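Local coordinates for biuret hydrolase (Pseudomonas sp., PDB 6C62), which hydrolyses 1-carboxybiuret to urea-1,3-dicarboxylate and ammonia, a step of atrazine degradation, at residues A[82-94]-A[120-134]. Residues are numbered along the deposited sequence; the frame is centred on the assembly and turned at random.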
loop_
_atom_site.group_PDB
_atom_site.type_symbol
_atom_site.label_atom_id
_atom_site.label_comp_id
_atom_site.label_asym_id
_atom_site.label_seq_id
_atom_site.Cartn_x
_atom_site.Cartn_y
_atom_site.Cartn_z
ATOM N N VAL A 82 18.037 23.003 -13.917
ATOM C CA VAL A 82 16.906 23.903 -13.735
ATOM C C VAL A 82 16.199 23.448 -12.456
ATOM O O VAL A 82 16.085 22.230 -12.207
ATOM C CB VAL A 82 15.931 23.796 -14.921
ATOM C CG1 VAL A 82 14.657 24.575 -14.661
ATOM C CG2 VAL A 82 16.635 24.190 -16.239
ATOM N N THR A 83 15.768 24.404 -11.641
ATOM C CA THR A 83 14.973 24.110 -10.453
ATOM C C THR A 83 13.552 23.688 -10.824
ATOM O O THR A 83 12.825 24.403 -11.562
ATOM C CB THR A 83 14.975 25.354 -9.488
ATOM O OG1 THR A 83 16.249 25.432 -8.858
ATOM C CG2 THR A 83 14.026 25.116 -8.324
ATOM N N THR A 84 13.154 22.528 -10.345
ATOM C CA THR A 84 11.814 21.986 -10.676
ATOM C C THR A 84 10.716 22.707 -9.888
ATOM O O THR A 84 10.611 22.543 -8.649
ATOM C CB THR A 84 11.767 20.477 -10.376
ATOM O OG1 THR A 84 12.846 19.838 -11.049
ATOM C CG2 THR A 84 10.406 19.862 -10.815
ATOM N N LEU A 85 9.898 23.471 -10.594
ATOM C CA LEU A 85 8.886 24.320 -9.901
ATOM C C LEU A 85 7.615 23.600 -9.486
ATOM O O LEU A 85 7.040 23.950 -8.472
ATOM C CB LEU A 85 8.515 25.518 -10.782
ATOM C CG LEU A 85 9.636 26.503 -11.119
ATOM C CD1 LEU A 85 9.069 27.539 -12.085
ATOM C CD2 LEU A 85 10.195 27.117 -9.814
ATOM N N ALA A 86 7.139 22.642 -10.309
ATOM C CA ALA A 86 5.844 22.002 -10.105
ATOM C C ALA A 86 4.726 23.043 -9.828
ATOM O O ALA A 86 3.894 22.873 -8.942
ATOM C CB ALA A 86 5.927 20.988 -8.988
ATOM N N GLY A 87 4.749 24.122 -10.618
ATOM C CA GLY A 87 3.773 25.195 -10.558
ATOM C C GLY A 87 3.736 26.054 -9.289
ATOM O O GLY A 87 2.784 26.811 -9.106
ATOM N N SER A 88 4.763 25.927 -8.430
ATOM C CA SER A 88 4.771 26.497 -7.143
ATOM C C SER A 88 5.765 27.625 -7.060
ATOM O O SER A 88 6.711 27.728 -7.873
ATOM C CB SER A 88 5.119 25.455 -6.081
ATOM O OG SER A 88 6.552 25.198 -6.085
ATOM N N LYS A 89 5.548 28.493 -6.077
ATOM C CA LYS A 89 6.615 29.368 -5.664
ATOM C C LYS A 89 7.465 28.813 -4.549
ATOM O O LYS A 89 8.646 29.147 -4.488
ATOM C CB LYS A 89 6.129 30.796 -5.426
ATOM C CG LYS A 89 5.228 31.049 -4.307
ATOM C CD LYS A 89 5.026 32.569 -4.198
ATOM C CE LYS A 89 4.276 32.818 -2.911
ATOM N NZ LYS A 89 3.650 34.161 -2.981
ATOM N N ILE A 90 6.899 27.899 -3.742
ATOM C CA ILE A 90 7.631 27.199 -2.704
ATOM C C ILE A 90 8.918 26.537 -3.181
ATOM O O ILE A 90 9.928 26.602 -2.524
ATOM C CB ILE A 90 6.691 26.202 -2.014
ATOM C CG1 ILE A 90 5.827 26.955 -1.005
ATOM C CG2 ILE A 90 7.472 25.158 -1.204
ATOM C CD1 ILE A 90 4.641 26.192 -0.527
ATOM N N ASN A 91 8.881 25.895 -4.335
ATOM C CA ASN A 91 10.048 25.172 -4.858
ATOM C C ASN A 91 11.148 26.094 -5.435
ATOM O O ASN A 91 12.221 25.576 -5.756
ATOM C CB ASN A 91 9.662 24.171 -5.937
ATOM C CG ASN A 91 8.982 22.914 -5.376
ATOM O OD1 ASN A 91 8.602 22.883 -4.218
ATOM N ND2 ASN A 91 8.803 21.897 -6.236
ATOM N N ARG A 92 10.942 27.404 -5.483
ATOM C CA ARG A 92 11.905 28.260 -6.236
ATOM C C ARG A 92 13.326 28.211 -5.689
ATOM O O ARG A 92 14.257 28.231 -6.464
ATOM C CB ARG A 92 11.490 29.734 -6.276
ATOM C CG ARG A 92 10.341 30.019 -7.235
ATOM C CD ARG A 92 9.670 31.324 -6.894
ATOM N NE ARG A 92 8.548 31.571 -7.762
ATOM C CZ ARG A 92 7.761 32.644 -7.650
ATOM N NH1 ARG A 92 8.023 33.586 -6.701
ATOM N NH2 ARG A 92 6.800 32.805 -8.536
ATOM N N THR A 93 13.451 28.056 -4.391
ATOM C CA THR A 93 14.712 28.051 -3.717
ATOM C C THR A 93 15.392 26.687 -3.600
ATOM O O THR A 93 16.450 26.603 -3.011
ATOM C CB THR A 93 14.554 28.622 -2.253
ATOM O OG1 THR A 93 13.551 27.860 -1.559
ATOM C CG2 THR A 93 14.161 30.108 -2.280
ATOM N N LEU A 94 14.790 25.618 -4.153
ATOM C CA LEU A 94 15.367 24.295 -4.063
ATOM C C LEU A 94 16.556 24.233 -5.042
ATOM O O LEU A 94 16.546 24.940 -6.071
ATOM C CB LEU A 94 14.339 23.194 -4.368
ATOM C CG LEU A 94 13.188 23.029 -3.312
ATOM C CD1 LEU A 94 12.156 21.991 -3.778
ATOM C CD2 LEU A 94 13.777 22.672 -1.943
ATOM N N MET A 120 1.559 24.776 -15.112
ATOM C CA MET A 120 0.690 23.793 -14.526
ATOM C C MET A 120 -0.000 24.361 -13.305
ATOM O O MET A 120 0.455 25.331 -12.722
ATOM C CB MET A 120 1.466 22.520 -14.179
ATOM C CG MET A 120 2.670 22.752 -13.236
ATOM S SD MET A 120 3.429 21.242 -12.595
ATOM C CE MET A 120 2.310 20.669 -11.325
ATOM N N ASP A 121 -1.112 23.754 -12.891
ATOM C CA ASP A 121 -1.687 24.093 -11.587
ATOM C C ASP A 121 -0.687 23.717 -10.521
ATOM O O ASP A 121 -0.007 22.672 -10.627
ATOM C CB ASP A 121 -2.983 23.376 -11.279
ATOM C CG ASP A 121 -4.167 23.920 -12.098
ATOM O OD1 ASP A 121 -4.639 25.086 -11.878
ATOM O OD2 ASP A 121 -4.629 23.179 -12.994
ATOM N N GLU A 122 -0.591 24.553 -9.496
ATOM C CA GLU A 122 0.416 24.332 -8.433
ATOM C C GLU A 122 0.295 22.955 -7.819
ATOM O O GLU A 122 -0.747 22.567 -7.378
ATOM C CB GLU A 122 0.299 25.381 -7.330
ATOM C CG GLU A 122 1.221 25.042 -6.179
ATOM C CD GLU A 122 1.151 26.006 -5.018
ATOM O OE1 GLU A 122 0.311 25.711 -4.095
ATOM O OE2 GLU A 122 1.975 26.971 -4.979
ATOM N N PHE A 123 1.408 22.230 -7.804
ATOM C CA PHE A 123 1.508 20.923 -7.206
ATOM C C PHE A 123 0.562 19.917 -7.794
ATOM O O PHE A 123 0.276 18.898 -7.178
ATOM C CB PHE A 123 1.430 20.999 -5.645
ATOM C CG PHE A 123 2.625 21.648 -4.992
ATOM C CD1 PHE A 123 3.906 21.385 -5.395
ATOM C CD2 PHE A 123 2.462 22.538 -3.932
ATOM C CE1 PHE A 123 4.992 21.980 -4.743
ATOM C CE2 PHE A 123 3.519 23.109 -3.292
ATOM C CZ PHE A 123 4.803 22.832 -3.698
ATOM N N ALA A 124 0.085 20.209 -9.012
ATOM C CA ALA A 124 -0.760 19.337 -9.807
ATOM C C ALA A 124 -2.196 19.214 -9.293
ATOM O O ALA A 124 -2.907 18.409 -9.837
ATOM C CB ALA A 124 -0.132 17.949 -9.955
ATOM N N TYR A 125 -2.645 19.995 -8.319
ATOM C CA TYR A 125 -4.020 19.854 -7.789
ATOM C C TYR A 125 -4.965 20.858 -8.444
ATOM O O TYR A 125 -5.079 22.003 -7.994
ATOM C CB TYR A 125 -4.043 20.054 -6.268
ATOM C CG TYR A 125 -5.216 19.422 -5.483
ATOM C CD1 TYR A 125 -6.182 18.605 -6.084
ATOM C CD2 TYR A 125 -5.303 19.592 -4.105
ATOM C CE1 TYR A 125 -7.202 18.036 -5.352
ATOM C CE2 TYR A 125 -6.316 18.951 -3.339
ATOM C CZ TYR A 125 -7.263 18.175 -3.976
ATOM O OH TYR A 125 -8.307 17.595 -3.263
ATOM N N GLY A 126 -5.588 20.468 -9.527
ATOM C CA GLY A 126 -6.506 21.380 -10.278
ATOM C C GLY A 126 -6.701 20.923 -11.695
ATOM O O GLY A 126 -5.849 20.191 -12.220
ATOM N N PHE A 127 -7.824 21.282 -12.308
ATOM C CA PHE A 127 -8.090 20.933 -13.702
ATOM C C PHE A 127 -8.192 22.098 -14.652
ATOM O O PHE A 127 -8.727 21.930 -15.747
ATOM C CB PHE A 127 -9.397 20.180 -13.758
ATOM C CG PHE A 127 -9.322 18.810 -13.170
ATOM C CD1 PHE A 127 -8.431 17.881 -13.685
ATOM C CD2 PHE A 127 -10.160 18.439 -12.158
ATOM C CE1 PHE A 127 -8.339 16.609 -13.126
ATOM C CE2 PHE A 127 -10.127 17.132 -11.624
ATOM C CZ PHE A 127 -9.198 16.242 -12.111
ATOM N N THR A 128 -7.686 23.269 -14.281
ATOM C CA THR A 128 -7.862 24.471 -15.134
ATOM C C THR A 128 -6.613 25.301 -15.466
ATOM O O THR A 128 -6.688 26.174 -16.315
ATOM C CB THR A 128 -8.863 25.395 -14.462
ATOM O OG1 THR A 128 -8.299 25.914 -13.239
ATOM C CG2 THR A 128 -10.225 24.632 -14.187
ATOM N N THR A 129 -5.475 25.013 -14.839
ATOM C CA THR A 129 -4.224 25.767 -15.014
ATOM C C THR A 129 -4.458 27.281 -14.904
ATOM O O THR A 129 -4.095 28.059 -15.786
ATOM C CB THR A 129 -3.471 25.402 -16.324
ATOM O OG1 THR A 129 -3.489 23.992 -16.484
ATOM C CG2 THR A 129 -1.982 25.877 -16.249
ATOM N N GLU A 130 -5.165 27.647 -13.853
ATOM C CA GLU A 130 -5.329 29.018 -13.437
ATOM C C GLU A 130 -4.389 29.246 -12.261
ATOM O O GLU A 130 -4.787 29.185 -11.091
ATOM C CB GLU A 130 -6.803 29.268 -13.082
ATOM C CG GLU A 130 -7.700 29.211 -14.341
ATOM C CD GLU A 130 -9.197 29.300 -14.004
ATOM O OE1 GLU A 130 -9.816 28.287 -13.490
ATOM O OE2 GLU A 130 -9.742 30.398 -14.281
ATOM N N ASN A 131 -3.137 29.461 -12.572
ATOM C CA ASN A 131 -2.084 29.507 -11.586
ATOM C C ASN A 131 -1.948 30.956 -11.085
ATOM O O ASN A 131 -1.628 31.908 -11.887
ATOM C CB ASN A 131 -0.786 28.989 -12.224
ATOM C CG ASN A 131 0.343 28.814 -11.187
ATOM O OD1 ASN A 131 0.718 29.788 -10.457
ATOM N ND2 ASN A 131 0.874 27.594 -11.078
ATOM N N THR A 132 -2.146 31.167 -9.794
ATOM C CA THR A 132 -2.041 32.525 -9.224
ATOM C C THR A 132 -0.601 33.121 -9.327
ATOM O O THR A 132 -0.448 34.303 -9.547
ATOM C CB THR A 132 -2.541 32.553 -7.753
ATOM O OG1 THR A 132 -3.886 32.127 -7.714
ATOM C CG2 THR A 132 -2.456 33.947 -7.078
ATOM N N HIS A 133 0.441 32.320 -9.215
ATOM C CA HIS A 133 1.788 32.822 -9.152
ATOM C C HIS A 133 2.276 33.137 -10.583
ATOM O O HIS A 133 2.878 34.192 -10.803
ATOM C CB HIS A 133 2.753 31.827 -8.547
ATOM C CG HIS A 133 2.259 31.107 -7.332
ATOM N ND1 HIS A 133 1.836 31.754 -6.203
ATOM C CD2 HIS A 133 2.160 29.778 -7.067
ATOM C CE1 HIS A 133 1.477 30.871 -5.294
ATOM N NE2 HIS A 133 1.671 29.651 -5.795
ATOM N N TYR A 134 2.034 32.222 -11.533
ATOM C CA TYR A 134 2.567 32.308 -12.870
ATOM C C TYR A 134 1.588 32.836 -13.923
ATOM O O TYR A 134 1.974 33.016 -15.067
ATOM C CB TYR A 134 3.141 30.926 -13.300
ATOM C CG TYR A 134 4.256 30.544 -12.416
ATOM C CD1 TYR A 134 5.467 31.179 -12.498
ATOM C CD2 TYR A 134 4.075 29.629 -11.402
ATOM C CE1 TYR A 134 6.521 30.822 -11.630
ATOM C CE2 TYR A 134 5.075 29.314 -10.546
ATOM C CZ TYR A 134 6.296 29.929 -10.646
ATOM O OH TYR A 134 7.276 29.624 -9.740
HETATM O O HOH W 1 1.751 34.269 -5.409
#
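Gly-87, in the type I' beta turn of Leu-85 to Ser-88, lies against Met-120 and Glu-122, joining two loops of the amidase fold beside the probable Ser-Ser-Lys catalytic centre: the Met-120 side chain also nears Lys-74. Met-120 CG packs on Gly-87 N while its SD sits 3.5 Å from Ala-86 C. One residue back in the turn, the Ala-86 carbonyl O takes the Phe-123 N-H, with N at 2.8 Å.

Asn-131 ties the two loops with a single amide nitrogen. Its ND2 gives one N-H to Gly-87 O, in the carbonyl plane on a lone pair, and the other to Met-120 O, while OD1 accepts from the backbone N of His-133 (an Asx turn) and of Tyr-134 (an Asx motif). A leucine here would probably leave the carbonyls of Gly-87 and Met-120 without this shared donor, and the backbone N-H groups of His-133 and Tyr-134 without their acceptor.

Ser-88 CB lies over one face of Phe-123, offset toward the rim, whereas Asn-91 OD1 meets that ring at its edge. Lys-89 CG, swung between its own N and carbonyl carbon (chi1 67°), covers the centre of the His-133 face at 3.9 Å from the centroid; the same imidazole gives its NE2 proton to Glu-122 OE2, and its ND1 lies 2.6 Å from the O of a water that also accepts from Lys-89 NZ. Tyr-134 turns its edge to the turn. Its OH donates to Ser-88 O, 2.7 Å away, from above the carbonyl plane, and accepts from Arg-92 NE at 3.1 Å, 10° out of the guanidinium plane.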